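Local atomic coordinates of uncharacterized protein lp_2664 (Lactobacillus plantarum WCFS1, PDB entry 2PJQ), a protein that is of unknown function but has an HD domain and so may be a metal-dependent phosphohydrolase. Residues B[50-56]-B[119-124]; B[44-49]-B[192-196]; B[62-66]-B[102-106]; B[38-43]-B[56-61]. All coordinates share one frame; numbering follows the deposited sequence.

Interaction 1: residues B[50-56]-B[119-124]; sequences GANLNLT and LEGQVV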
loop_
_atom_site.group_PDB
_atom_site.type_symbol
_atom_site.label_atom_id
_atom_site.label_comp_id
_atom_site.label_asym_id
_atom_site.label_seq_id
_atom_site.Cartn_x
_atom_site.Cartn_y
_atom_site.Cartn_z
ATOM N N GLY B 50 -14.402 -18.125 25.964
ATOM C CA GLY B 50 -14.018 -19.101 26.959
ATOM C C GLY B 50 -13.047 -20.080 26.343
ATOM O O GLY B 50 -13.186 -21.293 26.470
ATOM N N ALA B 51 -12.053 -19.543 25.658
ATOM C CA ALA B 51 -11.061 -20.377 25.015
ATOM C C ALA B 51 -9.820 -20.415 25.871
ATOM O O ALA B 51 -9.579 -19.504 26.659
ATOM C CB ALA B 51 -10.720 -19.818 23.639
ATOM N N ASN B 52 -9.037 -21.477 25.730
ATOM C CA ASN B 52 -7.804 -21.577 26.476
ATOM C C ASN B 52 -6.960 -20.385 26.019
ATOM O O ASN B 52 -6.646 -20.250 24.839
ATOM C CB ASN B 52 -7.070 -22.867 26.150
ATOM C CG ASN B 52 -5.689 -22.895 26.761
ATOM O OD1 ASN B 52 -5.542 -22.953 27.984
ATOM N ND2 ASN B 52 -4.666 -22.822 25.923
ATOM N N LEU B 53 -6.594 -19.525 26.959
ATOM C CA LEU B 53 -5.817 -18.338 26.642
ATOM C C LEU B 53 -4.430 -18.596 26.079
ATOM O O LEU B 53 -4.173 -18.299 24.914
ATOM C CB LEU B 53 -5.690 -17.463 27.883
ATOM C CG LEU B 53 -5.420 -15.988 27.633
ATOM C CD1 LEU B 53 -6.606 -15.383 26.886
ATOM C CD2 LEU B 53 -5.199 -15.285 28.961
ATOM N N ASN B 54 -3.541 -19.148 26.907
ATOM C CA ASN B 54 -2.157 -19.431 26.505
ATOM C C ASN B 54 -1.910 -20.215 25.221
ATOM O O ASN B 54 -0.892 -20.011 24.576
ATOM C CB ASN B 54 -1.415 -20.120 27.645
ATOM C CG ASN B 54 -1.268 -19.229 28.848
ATOM O OD1 ASN B 54 -1.939 -18.195 28.950
ATOM N ND2 ASN B 54 -0.402 -19.622 29.780
ATOM N N LEU B 55 -2.801 -21.124 24.851
ATOM C CA LEU B 55 -2.593 -21.868 23.620
ATOM C C LEU B 55 -2.885 -20.880 22.502
ATOM O O LEU B 55 -2.137 -20.790 21.523
ATOM C CB LEU B 55 -3.574 -23.036 23.514
ATOM C CG LEU B 55 -3.349 -24.186 22.520
ATOM C CD1 LEU B 55 -4.682 -24.874 22.263
ATOM C CD2 LEU B 55 -2.770 -23.696 21.214
ATOM N N THR B 56 -3.991 -20.149 22.666
ATOM C CA THR B 56 -4.455 -19.168 21.689
ATOM C C THR B 56 -3.397 -18.140 21.314
ATOM O O THR B 56 -2.999 -18.044 20.156
ATOM C CB THR B 56 -5.704 -18.402 22.215
ATOM O OG1 THR B 56 -6.771 -19.323 22.444
ATOM C CG2 THR B 56 -6.191 -17.385 21.201
ATOM N N LEU B 119 -11.328 -24.318 19.101
ATOM C CA LEU B 119 -12.012 -23.105 19.497
ATOM C C LEU B 119 -10.900 -22.081 19.564
ATOM O O LEU B 119 -11.086 -20.911 19.220
ATOM C CB LEU B 119 -12.654 -23.242 20.870
ATOM C CG LEU B 119 -13.333 -21.977 21.413
ATOM C CD1 LEU B 119 -14.588 -21.647 20.622
ATOM C CD2 LEU B 119 -13.669 -22.192 22.874
ATOM N N GLU B 120 -9.728 -22.531 20.000
ATOM C CA GLU B 120 -8.602 -21.628 20.090
ATOM C C GLU B 120 -8.184 -21.304 18.682
ATOM O O GLU B 120 -7.700 -20.215 18.418
ATOM C CB GLU B 120 -7.443 -22.248 20.864
ATOM C CG GLU B 120 -7.658 -23.684 21.305
ATOM C CD GLU B 120 -8.844 -23.842 22.215
ATOM O OE1 GLU B 120 -8.809 -23.289 23.331
ATOM O OE2 GLU B 120 -9.813 -24.516 21.804
ATOM N N GLY B 121 -8.396 -22.242 17.765
ATOM C CA GLY B 121 -8.040 -22.000 16.372
ATOM C C GLY B 121 -8.963 -20.969 15.726
ATOM O O GLY B 121 -8.523 -20.026 15.082
ATOM N N GLN B 122 -10.263 -21.157 15.901
ATOM C CA GLN B 122 -11.228 -20.234 15.345
ATOM C C GLN B 122 -10.913 -18.857 15.869
ATOM O O GLN B 122 -11.074 -17.867 15.168
ATOM C CB GLN B 122 -12.633 -20.634 15.764
ATOM C CG GLN B 122 -13.072 -21.968 15.175
ATOM C CD GLN B 122 -14.379 -22.470 15.753
ATOM O OE1 GLN B 122 -15.192 -21.699 16.284
ATOM N NE2 GLN B 122 -14.598 -23.773 15.640
ATOM N N VAL B 123 -10.444 -18.786 17.108
ATOM C CA VAL B 123 -10.116 -17.493 17.676
ATOM C C VAL B 123 -8.865 -16.877 17.038
ATOM O O VAL B 123 -8.852 -15.694 16.724
ATOM C CB VAL B 123 -9.949 -17.579 19.205
ATOM C CG1 VAL B 123 -9.357 -16.281 19.742
ATOM C CG2 VAL B 123 -11.305 -17.801 19.853
ATOM N N VAL B 124 -7.815 -17.666 16.833
ATOM C CA VAL B 124 -6.609 -17.121 16.221
ATOM C C VAL B 124 -7.002 -16.613 14.830
ATOM O O VAL B 124 -6.763 -15.455 14.480
ATOM C CB VAL B 124 -5.491 -18.203 16.100
ATOM C CG1 VAL B 124 -4.130 -17.549 15.874
ATOM C CG2 VAL B 124 -5.447 -19.035 17.354
#

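Interaction 2: residues B[44-49]-B[192-196]; sequences RLAKDE and TDTAK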
loop_
_atom_site.group_PDB
_atom_site.type_symbol
_atom_site.label_atom_id
_atom_site.label_comp_id
_atom_site.label_asym_id
_atom_site.label_seq_id
_atom_site.Cartn_x
_atom_site.Cartn_y
_atom_site.Cartn_z
ATOM N N ARG B 44 -9.025 -10.652 23.690
ATOM C CA ARG B 44 -10.409 -10.310 23.968
ATOM C C ARG B 44 -11.345 -11.427 23.497
ATOM O O ARG B 44 -12.202 -11.897 24.248
ATOM C CB ARG B 44 -10.820 -9.003 23.291
ATOM C CG ARG B 44 -12.269 -8.684 23.592
ATOM C CD ARG B 44 -12.896 -7.688 22.660
ATOM N NE ARG B 44 -14.344 -7.745 22.826
ATOM C CZ ARG B 44 -15.222 -7.058 22.098
ATOM N NH1 ARG B 44 -14.813 -6.242 21.136
ATOM N NH2 ARG B 44 -16.520 -7.197 22.328
ATOM N N LEU B 45 -11.167 -11.841 22.247
ATOM C CA LEU B 45 -11.984 -12.889 21.639
ATOM C C LEU B 45 -11.930 -14.205 22.404
ATOM O O LEU B 45 -12.953 -14.856 22.585
ATOM C CB LEU B 45 -11.538 -13.122 20.187
ATOM C CG LEU B 45 -12.436 -12.761 18.989
ATOM C CD1 LEU B 45 -13.159 -11.420 19.168
ATOM C CD2 LEU B 45 -11.548 -12.731 17.746
ATOM N N ALA B 46 -10.741 -14.601 22.843
ATOM C CA ALA B 46 -10.611 -15.853 23.574
ATOM C C ALA B 46 -11.498 -15.805 24.816
ATOM O O ALA B 46 -12.285 -16.725 25.076
ATOM C CB ALA B 46 -9.149 -16.102 23.968
ATOM N N LYS B 47 -11.386 -14.719 25.572
ATOM C CA LYS B 47 -12.174 -14.579 26.780
ATOM C C LYS B 47 -13.674 -14.596 26.514
ATOM O O LYS B 47 -14.419 -15.322 27.174
ATOM C CB LYS B 47 -11.727 -13.327 27.504
ATOM C CG LYS B 47 -10.227 -13.434 27.793
ATOM C CD LYS B 47 -9.722 -12.416 28.798
ATOM C CE LYS B 47 -8.232 -12.605 29.036
ATOM N NZ LYS B 47 -7.726 -11.723 30.129
ATOM N N ASP B 48 -14.119 -13.824 25.534
ATOM C CA ASP B 48 -15.526 -13.803 25.191
ATOM C C ASP B 48 -16.044 -15.213 24.895
ATOM O O ASP B 48 -17.188 -15.537 25.206
ATOM C CB ASP B 48 -15.736 -12.899 23.983
ATOM C CG ASP B 48 -15.947 -11.453 24.375
ATOM O OD1 ASP B 48 -15.226 -10.964 25.266
ATOM O OD2 ASP B 48 -16.832 -10.801 23.787
ATOM N N GLU B 49 -15.199 -16.050 24.297
ATOM C CA GLU B 49 -15.584 -17.414 23.956
ATOM C C GLU B 49 -15.230 -18.476 24.992
ATOM O O GLU B 49 -15.704 -19.601 24.909
ATOM C CB GLU B 49 -14.966 -17.816 22.622
ATOM C CG GLU B 49 -15.812 -17.429 21.452
ATOM C CD GLU B 49 -17.232 -17.914 21.623
ATOM O OE1 GLU B 49 -17.416 -19.125 21.842
ATOM O OE2 GLU B 49 -18.164 -17.083 21.547
ATOM N N THR B 192 -16.184 -16.301 15.671
ATOM C CA THR B 192 -16.668 -15.700 16.920
ATOM C C THR B 192 -17.851 -14.745 16.743
ATOM O O THR B 192 -17.894 -13.978 15.788
ATOM C CB THR B 192 -15.560 -14.881 17.594
ATOM O OG1 THR B 192 -14.276 -15.385 17.208
ATOM C CG2 THR B 192 -15.716 -14.941 19.103
ATOM N N ASP B 193 -18.803 -14.761 17.670
ATOM C CA ASP B 193 -19.926 -13.843 17.538
ATOM C C ASP B 193 -19.417 -12.425 17.700
ATOM O O ASP B 193 -19.831 -11.524 16.970
ATOM C CB ASP B 193 -21.018 -14.118 18.574
ATOM C CG ASP B 193 -22.031 -15.146 18.096
ATOM O OD1 ASP B 193 -22.203 -15.273 16.861
ATOM O OD2 ASP B 193 -22.666 -15.811 18.949
ATOM N N THR B 194 -18.511 -12.238 18.656
ATOM C CA THR B 194 -17.938 -10.927 18.925
ATOM C C THR B 194 -17.205 -10.388 17.706
ATOM O O THR B 194 -17.138 -9.178 17.487
ATOM C CB THR B 194 -16.935 -10.984 20.077
ATOM O OG1 THR B 194 -17.613 -11.332 21.287
ATOM C CG2 THR B 194 -16.254 -9.639 20.256
ATOM N N ALA B 195 -16.661 -11.298 16.912
ATOM C CA ALA B 195 -15.915 -10.904 15.743
ATOM C C ALA B 195 -16.838 -10.545 14.605
ATOM O O ALA B 195 -16.645 -9.521 13.956
ATOM C CB ALA B 195 -14.964 -12.017 15.333
ATOM N N LYS B 196 -17.840 -11.381 14.352
ATOM C CA LYS B 196 -18.784 -11.103 13.272
ATOM C C LYS B 196 -19.231 -9.669 13.420
ATOM O O LYS B 196 -19.343 -8.941 12.449
ATOM C CB LYS B 196 -20.015 -12.012 13.360
ATOM C CG LYS B 196 -19.779 -13.448 12.968
ATOM C CD LYS B 196 -21.082 -14.217 12.986
ATOM C CE LYS B 196 -20.877 -15.658 12.542
ATOM N NZ LYS B 196 -22.172 -16.390 12.372
#

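Interaction 3: residues B[62-66]-B[102-106]; sequences LHDVI and IDHMS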
loop_
_atom_site.group_PDB
_atom_site.type_symbol
_atom_site.label_atom_id
_atom_site.label_comp_id
_atom_site.label_asym_id
_atom_site.label_seq_id
_atom_site.Cartn_x
_atom_site.Cartn_y
_atom_site.Cartn_z
ATOM N N LEU B 62 2.740 -17.109 16.886
ATOM C CA LEU B 62 3.492 -17.910 15.927
ATOM C C LEU B 62 2.971 -18.192 14.520
ATOM O O LEU B 62 3.657 -18.853 13.753
ATOM C CB LEU B 62 3.861 -19.241 16.600
ATOM C CG LEU B 62 4.659 -19.178 17.917
ATOM C CD1 LEU B 62 4.679 -20.556 18.569
ATOM C CD2 LEU B 62 6.082 -18.690 17.668
ATOM N N HIS B 63 1.793 -17.712 14.140
ATOM C CA HIS B 63 1.323 -18.014 12.785
ATOM C C HIS B 63 2.179 -17.472 11.640
ATOM O O HIS B 63 2.482 -18.198 10.697
ATOM C CB HIS B 63 -0.094 -17.527 12.536
ATOM C CG HIS B 63 -0.459 -17.535 11.085
ATOM N ND1 HIS B 63 -0.910 -16.415 10.421
ATOM C CD2 HIS B 63 -0.341 -18.508 10.145
ATOM C CE1 HIS B 63 -1.048 -16.696 9.136
ATOM N NE2 HIS B 63 -0.707 -17.959 8.943
ATOM N N ASP B 64 2.538 -16.197 11.700
ATOM C CA ASP B 64 3.326 -15.604 10.639
ATOM C C ASP B 64 4.768 -16.062 10.580
ATOM O O ASP B 64 5.384 -16.043 9.532
ATOM C CB ASP B 64 3.311 -14.081 10.759
ATOM C CG ASP B 64 1.985 -13.483 10.377
ATOM O OD1 ASP B 64 1.308 -14.043 9.483
ATOM O OD2 ASP B 64 1.623 -12.437 10.955
ATOM N N VAL B 65 5.322 -16.466 11.705
ATOM C CA VAL B 65 6.730 -16.878 11.781
ATOM C C VAL B 65 7.022 -17.967 10.844
ATOM O O VAL B 65 8.199 -18.160 10.402
ATOM C CB VAL B 65 7.046 -17.399 13.177
ATOM C CG1 VAL B 65 8.238 -18.331 13.168
ATOM C CG2 VAL B 65 7.299 -16.231 14.091
ATOM N N ILE B 66 5.965 -18.609 10.526
ATOM C CA ILE B 66 6.226 -19.682 9.690
ATOM C C ILE B 66 5.489 -19.781 8.443
ATOM O O ILE B 66 5.669 -20.786 7.717
ATOM C CB ILE B 66 5.972 -21.111 10.218
ATOM C CG1 ILE B 66 4.611 -21.748 10.134
ATOM C CG2 ILE B 66 6.756 -21.659 11.395
ATOM C CD1 ILE B 66 3.593 -21.533 10.724
ATOM N N ILE B 102 -2.067 -22.838 13.482
ATOM C CA ILE B 102 -1.277 -22.170 12.474
ATOM C C ILE B 102 -1.374 -22.782 11.089
ATOM O O ILE B 102 -1.821 -22.130 10.147
ATOM C CB ILE B 102 0.173 -22.166 12.898
ATOM C CG1 ILE B 102 0.271 -21.628 14.320
ATOM C CG2 ILE B 102 0.985 -21.331 11.953
ATOM C CD1 ILE B 102 1.623 -21.841 14.902
ATOM N N ASP B 103 -0.978 -24.043 10.970
ATOM C CA ASP B 103 -0.974 -24.722 9.678
ATOM C C ASP B 103 -2.307 -25.074 9.011
ATOM O O ASP B 103 -2.309 -25.494 7.852
ATOM C CB ASP B 103 -0.105 -25.985 9.771
ATOM C CG ASP B 103 1.352 -25.665 10.105
ATOM O OD1 ASP B 103 1.901 -24.701 9.531
ATOM O OD2 ASP B 103 1.960 -26.373 10.933
ATOM N N HIS B 104 -3.427 -24.888 9.711
ATOM C CA HIS B 104 -4.744 -25.226 9.161
ATOM C C HIS B 104 -5.800 -24.178 9.466
ATOM O O HIS B 104 -6.927 -24.507 9.820
ATOM C CB HIS B 104 -5.214 -26.553 9.741
ATOM C CG HIS B 104 -4.179 -27.629 9.698
ATOM N ND1 HIS B 104 -3.741 -28.195 8.520
ATOM C CD2 HIS B 104 -3.472 -28.222 10.687
ATOM C CE1 HIS B 104 -2.806 -29.090 8.786
ATOM N NE2 HIS B 104 -2.625 -29.125 10.093
HETATM N N MSE B 105 -5.441 -22.912 9.319
HETATM C CA MSE B 105 -6.365 -21.825 9.598
HETATM C C MSE B 105 -6.279 -20.782 8.496
HETATM O O MSE B 105 -7.084 -19.851 8.441
HETATM C CB MSE B 105 -5.982 -21.171 10.901
HETATM C CG MSE B 105 -4.541 -20.746 10.875
HETATM SE SE MSE B 105 -4.204 -19.382 12.147
HETATM C CE MSE B 105 -3.803 -17.931 10.936
ATOM N N SER B 106 -5.285 -20.917 7.629
ATOM C CA SER B 106 -5.151 -19.956 6.555
ATOM C C SER B 106 -6.214 -20.179 5.486
ATOM O O SER B 106 -6.675 -21.300 5.258
ATOM C CB SER B 106 -3.752 -20.019 5.931
ATOM O OG SER B 106 -2.759 -19.600 6.854
#

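Interaction 4: residues B[38-43]-B[56-61]; sequences VNRLAR and TLAAAW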
loop_
_atom_site.group_PDB
_atom_site.type_symbol
_atom_site.label_atom_id
_atom_site.label_comp_id
_atom_site.label_asym_id
_atom_site.label_seq_id
_atom_site.Cartn_x
_atom_site.Cartn_y
_atom_site.Cartn_z
ATOM N N VAL B 38 -3.117 -8.281 16.576
ATOM C CA VAL B 38 -3.722 -9.591 16.566
ATOM C C VAL B 38 -3.720 -10.099 17.999
ATOM O O VAL B 38 -4.742 -10.525 18.508
ATOM C CB VAL B 38 -2.940 -10.593 15.679
ATOM C CG1 VAL B 38 -3.317 -12.017 16.063
ATOM C CG2 VAL B 38 -3.270 -10.376 14.202
ATOM N N ASN B 39 -2.571 -10.049 18.657
ATOM C CA ASN B 39 -2.490 -10.538 20.022
ATOM C C ASN B 39 -3.631 -9.972 20.851
ATOM O O ASN B 39 -4.490 -10.704 21.331
ATOM C CB ASN B 39 -1.171 -10.136 20.658
ATOM C CG ASN B 39 -0.975 -10.753 22.023
ATOM O OD1 ASN B 39 -0.744 -11.956 22.136
ATOM N ND2 ASN B 39 -1.074 -9.936 23.069
ATOM N N ARG B 40 -3.631 -8.657 21.015
ATOM C CA ARG B 40 -4.657 -7.965 21.779
ATOM C C ARG B 40 -6.083 -8.340 21.359
ATOM O O ARG B 40 -6.998 -8.323 22.178
ATOM C CB ARG B 40 -4.406 -6.461 21.673
ATOM C CG ARG B 40 -5.627 -5.577 21.526
ATOM C CD ARG B 40 -5.160 -4.136 21.377
ATOM N NE ARG B 40 -4.176 -4.003 20.305
ATOM C CZ ARG B 40 -3.522 -2.883 20.012
ATOM N NH1 ARG B 40 -3.740 -1.772 20.712
ATOM N NH2 ARG B 40 -2.642 -2.874 19.019
ATOM N N LEU B 41 -6.265 -8.686 20.086
ATOM C CA LEU B 41 -7.576 -9.103 19.564
ATOM C C LEU B 41 -7.869 -10.541 19.998
ATOM O O LEU B 41 -8.987 -10.867 20.400
ATOM C CB LEU B 41 -7.596 -9.043 18.030
ATOM C CG LEU B 41 -7.818 -7.725 17.284
ATOM C CD1 LEU B 41 -7.359 -7.889 15.845
ATOM C CD2 LEU B 41 -9.289 -7.328 17.337
ATOM N N ALA B 42 -6.852 -11.397 19.900
ATOM C CA ALA B 42 -6.974 -12.797 20.270
ATOM C C ALA B 42 -7.409 -12.895 21.714
ATOM O O ALA B 42 -8.296 -13.675 22.056
ATOM C CB ALA B 42 -5.642 -13.505 20.083
ATOM N N ARG B 43 -6.783 -12.082 22.560
ATOM C CA ARG B 43 -7.073 -12.095 23.983
ATOM C C ARG B 43 -8.517 -11.722 24.280
ATOM O O ARG B 43 -9.183 -12.410 25.037
ATOM C CB ARG B 43 -6.105 -11.172 24.716
ATOM C CG ARG B 43 -6.198 -11.229 26.238
ATOM C CD ARG B 43 -5.308 -10.147 26.857
ATOM N NE ARG B 43 -3.890 -10.418 26.656
ATOM C CZ ARG B 43 -3.206 -11.317 27.358
ATOM N NH1 ARG B 43 -3.820 -12.016 28.308
ATOM N NH2 ARG B 43 -1.917 -11.536 27.104
ATOM N N THR B 56 -3.991 -20.149 22.666
ATOM C CA THR B 56 -4.455 -19.168 21.689
ATOM C C THR B 56 -3.397 -18.140 21.314
ATOM O O THR B 56 -2.999 -18.044 20.156
ATOM C CB THR B 56 -5.704 -18.402 22.215
ATOM O OG1 THR B 56 -6.771 -19.323 22.444
ATOM C CG2 THR B 56 -6.191 -17.385 21.201
ATOM N N LEU B 57 -2.939 -17.368 22.292
ATOM C CA LEU B 57 -1.962 -16.329 22.008
ATOM C C LEU B 57 -0.720 -16.943 21.418
ATOM O O LEU B 57 -0.160 -16.409 20.461
ATOM C CB LEU B 57 -1.607 -15.547 23.270
ATOM C CG LEU B 57 -2.814 -15.020 24.031
ATOM C CD1 LEU B 57 -2.347 -14.153 25.176
ATOM C CD2 LEU B 57 -3.713 -14.240 23.080
ATOM N N ALA B 58 -0.296 -18.064 21.996
ATOM C CA ALA B 58 0.889 -18.767 21.531
ATOM C C ALA B 58 0.744 -18.961 20.030
ATOM O O ALA B 58 1.582 -18.486 19.254
ATOM C CB ALA B 58 1.011 -20.095 22.230
ATOM N N ALA B 59 -0.338 -19.620 19.617
ATOM C CA ALA B 59 -0.571 -19.855 18.201
ATOM C C ALA B 59 -0.757 -18.537 17.486
ATOM O O ALA B 59 -0.454 -18.427 16.304
ATOM C CB ALA B 59 -1.796 -20.748 17.989
ATOM N N ALA B 60 -1.262 -17.530 18.184
ATOM C CA ALA B 60 -1.463 -16.232 17.549
ATOM C C ALA B 60 -0.115 -15.613 17.228
ATOM O O ALA B 60 0.112 -15.117 16.131
ATOM C CB ALA B 60 -2.240 -15.325 18.461
ATOM N N TRP B 61 0.781 -15.660 18.208
ATOM C CA TRP B 61 2.125 -15.110 18.077
ATOM C C TRP B 61 2.897 -15.793 16.970
ATOM O O TRP B 61 3.603 -15.145 16.201
ATOM C CB TRP B 61 2.920 -15.301 19.377
ATOM C CG TRP B 61 2.561 -14.394 20.515
ATOM C CD1 TRP B 61 2.089 -14.766 21.745
ATOM C CD2 TRP B 61 2.687 -12.977 20.543
ATOM N NE1 TRP B 61 1.915 -13.657 22.547
ATOM C CE2 TRP B 61 2.273 -12.543 21.831
ATOM C CE3 TRP B 61 3.112 -12.021 19.608
ATOM C CZ2 TRP B 61 2.271 -11.196 22.203
ATOM C CZ3 TRP B 61 3.113 -10.682 19.978
ATOM C CH2 TRP B 61 2.693 -10.283 21.268
#

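Interaction 1: residues B[50-56]-B[119-124]
E120 reaches from the first turn of helix 119-130 to the start of helix 53-62, where T56 lies nearest it in backbone terms, with 5.1 Å between T56 CA and E120 CA. The contact packs two helix N-termini of the all-helical HD domain side by side. It takes in the turn after helix 32-49, a helix that G50 ends with a positive phi in a Schellman motif.

The E120 side chain makes the largest share of the contact. Its CB lies 3.4 Å from T56 OG1, with the two side chains crossing at about a right angle. CG comes next and packs against L55 CD1, again roughly perpendicular. A bend about the CB-CG bond (chi2 -60°) folds the carboxylate round so that its oxygens have different partners. OE2 turns back to its own helix and makes a weak bond with L119 N, while OE1 accepts the backbone N-H of N52 at 3.0 Å from N52 N. That N-H approaches nearly along the OE1 C-O direction, with an angle of 146° at the hydrogen. Since N52 is the N-cap of helix 53-62, the carboxylate sits close to that helix start, and the helix dipole would probably favour its negative charge.

Apolar groups complete the contact. A51 CB packs on L119 CD2 at 3.9 Å, and T56 CG2 meets V123 CG1 at 3.7 Å. V124, on the same helix, touches A59 and A60 further along helix 53-62. The T56 hydroxyl bonds within its own segment, T56 OG1 donating to N52 O at 2.6 Å.

Interaction 2: residues B[44-49]-B[192-196]
L45 and T194 come nearest in the backbone, 6.8 Å from L45 CA to T194 CA, where the last turns of helix 32-49 meet the first turn of helix 193-198. The side chain of T194 is gripped at both of its branches. Its hydroxyl donates to D48, with 2.7 Å between T194 OG1 and D48 OD2, and arrives on the anti side of the carboxylate, 23° out of plane. Its methyl CG2, anti to the backbone N (chi1 -65° for OG1), is carried instead over one face of the R44 guanidinium, offset toward the rim, with NH2 the nearest nitrogen. R44 stretches out extended to get there and also forms a long salt bridge to D48, one turn further along the helix, 3.9 Å from R44 NH2 to D48 OD2. The contact thus joins a helix of the HD domain to a short helix from much later in the chain. L45 supplies much of the apolar part: CD1 packs on T194 CG2 at 3.7 Å, CD2 reaches A195 CB, and its CG also lies against the T192 hydroxyl oxygen, OG1. T192 occupies the N-cap position, where its backbone N bonds to D126 of helix 119-130. The T192 methyl, CG2, packs on E49 CG.

Interaction 3: residues B[62-66]-B[102-106]
H63 NE2 points its N-H at S106 OG, a weak hydrogen bond of 3.4 Å between H63 NE2 and S106 OG, bent to 128° at the hydrogen. H63 belongs, with D64, to what is probably the HD signature of this fold: the side chains of H34, H63, D64 and D128 converge, although no metal is bound to them here. The contact itself joins the turn after helix 53-62 to the loop after helix 92-102.

Three groups surround the imidazole in different ways. M105, modelled as selenomethionine, sets its CE over the centre of one face, 3.3 Å from CE to the H63 ring centroid and 11° off the normal, a CH-pi contact; its SE stands farther back on that side. I102 CG2 approaches the ring at its edge, in plane, 3.6 Å from H63 CD2. S106 OG comes in obliquely. With CG anti to the backbone N (chi1 166°), the imidazole is placed beside M105 and S106, and it also touches D128. D64, next in the chain, makes a weak hydrogen bond to H34. I102 CD1 rests 3.8 Å from L62 CB.

Interaction 4: residues B[38-43]-B[56-61]
N39 and L57 come closest in the backbone, 6.1 Å from N39 CA to L57 CA, in the antiparallel helical hairpin formed by helices 32-49 and 53-62 of the HD domain. The axes of segments 38-43 and 56-61 approach to 9.4 Å, and their N-to-C directions differ by 156°.

Apolar packing runs along the middle of this pair. A42 CB sits among three side chains, touching L57 CD2 at 3.6 Å, T56 CG2 and A60 CB. One turn earlier V38 CG1 meets A60 CB at 4.2 Å, and V38 also touches D128 of the likely HD signature.

Flat groups make the second kind of contact. The N39 amide lies over one face of the W61 indole, toward the rim, with the two planes 28° apart. N39 CB makes a CH-pi contact with the six-membered ring, 4.1 Å from CB to the ring centroid, while OD1 sits above the CE2-CZ2 bond. N39 OD1 is 3.2 Å from W61 NE1, but it lies over the ring and the angle is too poor for a hydrogen bond. W61 is also packed against helix 9-22 through L12, Q16 and A19.

The third kind pairs a charged plane with a methyl. R43, bent at chi3 (-69°), turns one face of its guanidinium to L57, whose CD1 lies 3.3 Å from R43 NH2.

Overall arrangement
From the N terminus, helix 32-49 runs into the turn at 50-52 and back along helix 53-62, and interaction 4 closes this short hairpin loop. Interaction 3 follows in series, closing a loop with 35 residues between its segments. Interaction 1 closes a longer loop that encloses interaction 3 and crosses interaction 4, with T56 common to 1 and 4. Interaction 2 closes the widest loop, with both 1 and 3 nested inside it, and also crosses 4. V123 and V124 bring helix 119-130 against interactions 2, 3 and 4, whereas interactions 2 and 3 stay about 11 Å apart at their nearest atoms. Interactions 1, 3 and 4 join parts of the HD domain to one another, and interaction 2 ties helix 32-49 to the later helix 193-198.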